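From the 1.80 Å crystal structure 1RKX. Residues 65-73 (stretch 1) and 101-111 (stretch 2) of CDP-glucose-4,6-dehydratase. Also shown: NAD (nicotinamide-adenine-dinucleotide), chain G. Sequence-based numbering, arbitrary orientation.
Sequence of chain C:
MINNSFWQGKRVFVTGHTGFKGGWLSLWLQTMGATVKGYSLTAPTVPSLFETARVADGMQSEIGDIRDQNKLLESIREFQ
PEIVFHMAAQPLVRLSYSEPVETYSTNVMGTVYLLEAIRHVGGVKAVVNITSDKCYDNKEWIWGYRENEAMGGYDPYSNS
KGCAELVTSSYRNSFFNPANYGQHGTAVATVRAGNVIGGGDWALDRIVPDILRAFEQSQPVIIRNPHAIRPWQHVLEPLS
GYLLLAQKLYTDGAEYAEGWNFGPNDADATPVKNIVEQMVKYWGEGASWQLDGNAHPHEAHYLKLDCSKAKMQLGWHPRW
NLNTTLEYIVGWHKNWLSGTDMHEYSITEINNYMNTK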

# COMPACT_ATOMS: atom_id res chain seq x y z
N ASP C 65 1.10 2.89 40.42
CA ASP C 65 0.91 2.03 39.26
C ASP C 65 -0.00 2.75 38.27
O ASP C 65 -1.05 3.25 38.66
CB ASP C 65 0.27 0.72 39.71
CG ASP C 65 0.42 -0.39 38.69
OD1 ASP C 65 0.09 -0.18 37.51
OD2 ASP C 65 0.88 -1.49 39.08
N ILE C 66 0.38 2.80 36.99
CA ILE C 66 -0.46 3.47 36.01
C ILE C 66 -1.74 2.69 35.74
O ILE C 66 -2.63 3.18 35.06
CB ILE C 66 0.27 3.70 34.65
CG1 ILE C 66 0.72 2.36 34.06
CG2 ILE C 66 1.42 4.67 34.84
CD1 ILE C 66 1.35 2.50 32.67
N ARG C 67 -1.82 1.47 36.26
CA ARG C 67 -3.01 0.64 36.09
C ARG C 67 -4.05 1.00 37.15
O ARG C 67 -5.17 0.47 37.15
CB ARG C 67 -2.64 -0.84 36.17
CG ARG C 67 -1.92 -1.35 34.93
CD ARG C 67 -1.36 -2.74 35.13
NE ARG C 67 -0.33 -2.75 36.16
CZ ARG C 67 0.42 -3.80 36.45
NH1 ARG C 67 0.26 -4.94 35.78
NH2 ARG C 67 1.34 -3.73 37.40
N ASP C 68 -3.67 1.89 38.06
CA ASP C 68 -4.56 2.35 39.12
C ASP C 68 -5.18 3.63 38.55
O ASP C 68 -4.66 4.72 38.76
CB ASP C 68 -3.76 2.68 40.39
CG ASP C 68 -4.65 2.95 41.59
OD1 ASP C 68 -5.77 3.47 41.40
OD2 ASP C 68 -4.22 2.66 42.73
N GLN C 69 -6.28 3.48 37.83
CA GLN C 69 -6.95 4.60 37.18
C GLN C 69 -7.20 5.84 38.05
O GLN C 69 -6.88 6.96 37.65
CB GLN C 69 -8.27 4.14 36.57
CG GLN C 69 -8.97 5.22 35.73
CD GLN C 69 -10.26 4.73 35.11
OE1 GLN C 69 -10.59 3.55 35.18
NE2 GLN C 69 -11.01 5.65 34.49
N ASN C 70 -7.79 5.64 39.22
CA ASN C 70 -8.09 6.78 40.07
C ASN C 70 -6.85 7.43 40.69
O ASN C 70 -6.77 8.66 40.78
CB ASN C 70 -9.06 6.39 41.19
CG ASN C 70 -9.74 7.59 41.79
OD1 ASN C 70 -10.58 8.23 41.15
ND2 ASN C 70 -9.38 7.92 43.03
N LYS C 71 -5.90 6.61 41.12
CA LYS C 71 -4.68 7.15 41.72
C LYS C 71 -3.91 7.98 40.70
O LYS C 71 -3.28 8.97 41.05
CB LYS C 71 -3.80 6.02 42.24
CG LYS C 71 -2.52 6.51 42.91
CD LYS C 71 -1.70 5.36 43.45
CE LYS C 71 -0.41 5.88 44.07
NZ LYS C 71 0.42 4.78 44.63
N LEU C 72 -3.97 7.58 39.43
CA LEU C 72 -3.28 8.31 38.37
C LEU C 72 -4.03 9.62 38.08
O LEU C 72 -3.41 10.66 37.89
CB LEU C 72 -3.21 7.46 37.09
CG LEU C 72 -2.60 8.13 35.86
CD1 LEU C 72 -1.21 8.68 36.17
CD2 LEU C 72 -2.52 7.10 34.73
N LEU C 73 -5.36 9.54 38.06
CA LEU C 73 -6.19 10.72 37.83
C LEU C 73 -5.91 11.77 38.91
O LEU C 73 -5.73 12.95 38.61
CB LEU C 73 -7.67 10.33 37.86
CG LEU C 73 -8.73 11.42 37.98
CD1 LEU C 73 -8.75 12.29 36.72
CD2 LEU C 73 -10.10 10.76 38.21
PA NAD G . 12.80 1.28 32.04
O1A NAD G . 12.39 -0.08 32.45
O2A NAD G . 14.12 1.76 32.52
O5B NAD G . 11.69 2.36 32.48
C5B NAD G . 10.30 1.95 32.54
C4B NAD G . 9.50 2.85 33.49
O4B NAD G . 8.18 2.27 33.42
C3B NAD G . 9.94 2.71 34.94
O3B NAD G . 10.10 4.05 35.46
C2B NAD G . 8.81 1.92 35.56
O2B NAD G . 8.66 2.15 36.99
C1B NAD G . 7.64 2.35 34.71
N9A NAD G . 6.51 1.43 34.81
C8A NAD G . 6.41 0.17 34.30
N7A NAD G . 5.25 -0.42 34.57
C5A NAD G . 4.56 0.52 35.29
C6A NAD G . 3.27 0.50 35.87
N6A NAD G . 2.41 -0.49 35.83
N1A NAD G . 2.86 1.62 36.55
C2A NAD G . 3.74 2.68 36.61
N3A NAD G . 4.95 2.81 36.12
C4A NAD G . 5.32 1.68 35.46
O3 NAD G . 12.72 1.36 30.49
PN NAD G . 13.08 2.58 29.46
O1N NAD G . 14.19 2.06 28.65
O2N NAD G . 13.44 3.77 30.26
O5D NAD G . 11.77 2.69 28.58
C5D NAD G . 11.05 3.93 28.63
C4D NAD G . 9.88 3.89 27.67
O4D NAD G . 10.49 3.82 26.34
C3D NAD G . 8.92 2.70 27.72
O3D NAD G . 7.62 3.15 27.28
C2D NAD G . 9.55 1.74 26.71
O2D NAD G . 8.57 0.79 26.25
C1D NAD G . 9.98 2.71 25.64
N1N NAD G . 10.99 2.14 24.76
C2N NAD G . 12.34 2.00 25.14
C3N NAD G . 13.36 1.49 24.18
C7N NAD G . 14.76 1.43 24.65
O7N NAD G . 15.60 1.02 23.83
N7N NAD G . 15.15 1.78 25.89
C4N NAD G . 12.91 0.98 22.83
C5N NAD G . 11.44 1.18 22.60
C6N NAD G . 10.59 1.70 23.46
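Stretch 2 101-111: VETYSTNVMGT

Stretch 2 is helical throughout, from Val101 to Thr111, and continues beyond both ends. It packs against the turn that opens stretch 1, a type I beta turn from Asp65 to Asp68 closed by the backbone hydrogen bond from Asp68 N to Asp65 O (3.0 Å). The contact is small, burying 299 Å² over both sides, and no hydrogen bond crosses it. The two backbones come closest at Ile66 and Gly110, whose CA atoms are 5.1 Å apart, and from there the contact runs back along the helix toward Glu102.

Arg67 covers the most surface. Its CA-to-CB bond points sideways, but the chain extends to the helix, bringing Arg67 CD to 3.3 Å from Ser105 OG and Arg67 NH1 to 3.9 Å from Glu102 CB. Thr106 OG1 lies over one face of the guanidinium, 3.5 Å from Arg67 NH1, in a position that gives a poor angle for hydrogen bonding; Ser105 OG lies at its edge. The arginine is held from its own side instead. Arg67 NE donates to Asp65 OD1 (2.9 Å) and Arg67 NH2 to Asp65 OD2 (2.8 Å), a two-pronged salt bridge that fixes the guanidinium beside the helix. Thr106 OG1 in turn donates to Glu102 O (2.9 Å), so its proton is spent within the helix.

Ile66 makes the second large contribution; its CA-to-CB bond points toward stretch 2, with chi1 in p and chi2 in t. Its CD1 atom reaches the helix between Thr106 and Gly110, 3.3 Å from Thr106 O, 3.7 Å from Thr106 CG2 and 3.8 Å from Gly110 CA. The absence of a side chain at Gly110 makes room for this approach: a CB in the ideal position would lie 2.4 Å from Ile66 CD1 and 2.1 Å from Thr106 O, clashing with both. The helix widens here into a pi-type turn at residues 105-109, where Gly110 N bonds to Ser105 O (3.0 Å). The contact ends at Gly110, whose O atom is also approached by Leu72 CD2, at 4.4 Å.

The adenine of NAD borders the same site. Ile66 N donates to NAD N1A (2.8 Å), and NAD N6A donates to Asp65 OD1 (2.9 Å), the oxygen that also accepts from Arg67 NE and, at 2.8 Å, from Arg67 N. From the helix, Thr106 CG2 approaches NAD N7A to 3.6 Å. Ile66 and Thr106 thus touch both each other and the cofactor, while Asp65 links the adenine to the arginine lying along the helix.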

# COMPACT_ATOMS: atom_id res chain seq x y z
N VAL C 101 -0.60 -10.67 29.88
CA VAL C 101 -1.70 -9.90 30.43
C VAL C 101 -1.21 -8.60 31.09
O VAL C 101 -1.75 -7.52 30.83
CB VAL C 101 -2.50 -10.75 31.45
CG1 VAL C 101 -3.68 -9.95 32.00
CG2 VAL C 101 -2.99 -12.03 30.77
N GLU C 102 -0.19 -8.71 31.93
CA GLU C 102 0.36 -7.53 32.60
C GLU C 102 0.91 -6.54 31.57
O GLU C 102 0.85 -5.32 31.77
CB GLU C 102 1.48 -7.94 33.57
CG GLU C 102 1.03 -8.81 34.74
CD GLU C 102 0.42 -10.13 34.30
OE1 GLU C 102 1.01 -10.82 33.43
OE2 GLU C 102 -0.66 -10.49 34.83
N THR C 103 1.47 -7.06 30.48
CA THR C 103 2.03 -6.19 29.44
C THR C 103 0.92 -5.37 28.80
O THR C 103 1.05 -4.15 28.64
CB THR C 103 2.74 -7.01 28.34
OG1 THR C 103 3.86 -7.70 28.90
CG2 THR C 103 3.22 -6.10 27.23
N TYR C 104 -0.17 -6.04 28.45
CA TYR C 104 -1.29 -5.35 27.84
C TYR C 104 -1.97 -4.39 28.81
O TYR C 104 -2.32 -3.27 28.44
CB TYR C 104 -2.32 -6.35 27.29
CG TYR C 104 -1.96 -6.90 25.92
CD1 TYR C 104 -1.54 -8.22 25.77
CD2 TYR C 104 -2.04 -6.10 24.78
CE1 TYR C 104 -1.21 -8.74 24.51
CE2 TYR C 104 -1.71 -6.60 23.51
CZ TYR C 104 -1.29 -7.92 23.39
OH TYR C 104 -0.97 -8.41 22.14
N SER C 105 -2.18 -4.82 30.05
CA SER C 105 -2.82 -3.95 31.03
C SER C 105 -1.98 -2.70 31.24
O SER C 105 -2.50 -1.58 31.24
CB SER C 105 -3.02 -4.69 32.36
OG SER C 105 -1.78 -5.12 32.89
N THR C 106 -0.67 -2.88 31.39
CA THR C 106 0.23 -1.74 31.61
C THR C 106 0.37 -0.83 30.39
O THR C 106 0.20 0.38 30.49
CB THR C 106 1.64 -2.20 32.03
OG1 THR C 106 1.57 -2.96 33.24
CG2 THR C 106 2.55 -1.00 32.26
N ASN C 107 0.67 -1.42 29.24
CA ASN C 107 0.89 -0.62 28.04
C ASN C 107 -0.35 -0.09 27.34
O ASN C 107 -0.34 1.02 26.81
CB ASN C 107 1.76 -1.40 27.06
CG ASN C 107 3.12 -1.73 27.65
OD1 ASN C 107 3.44 -1.30 28.76
ND2 ASN C 107 3.91 -2.50 26.93
N VAL C 108 -1.43 -0.87 27.33
CA VAL C 108 -2.65 -0.42 26.70
C VAL C 108 -3.57 0.31 27.68
O VAL C 108 -3.85 1.49 27.49
CB VAL C 108 -3.41 -1.60 26.05
CG1 VAL C 108 -4.67 -1.09 25.36
CG2 VAL C 108 -2.52 -2.29 25.03
N MET C 109 -4.03 -0.37 28.73
CA MET C 109 -4.92 0.31 29.68
C MET C 109 -4.22 1.46 30.40
O MET C 109 -4.86 2.47 30.70
CB MET C 109 -5.51 -0.68 30.69
CG MET C 109 -6.47 -1.71 30.06
SD MET C 109 -7.74 -0.99 28.96
CE MET C 109 -8.65 0.04 30.10
N GLY C 110 -2.93 1.32 30.66
CA GLY C 110 -2.18 2.38 31.31
C GLY C 110 -2.27 3.64 30.48
O GLY C 110 -2.48 4.74 31.00
N THR C 111 -2.12 3.49 29.17
CA THR C 111 -2.20 4.61 28.25
C THR C 111 -3.63 5.15 28.23
O THR C 111 -3.84 6.36 28.23
CB THR C 111 -1.77 4.18 26.82
OG1 THR C 111 -0.40 3.75 26.86
CG2 THR C 111 -1.90 5.33 25.84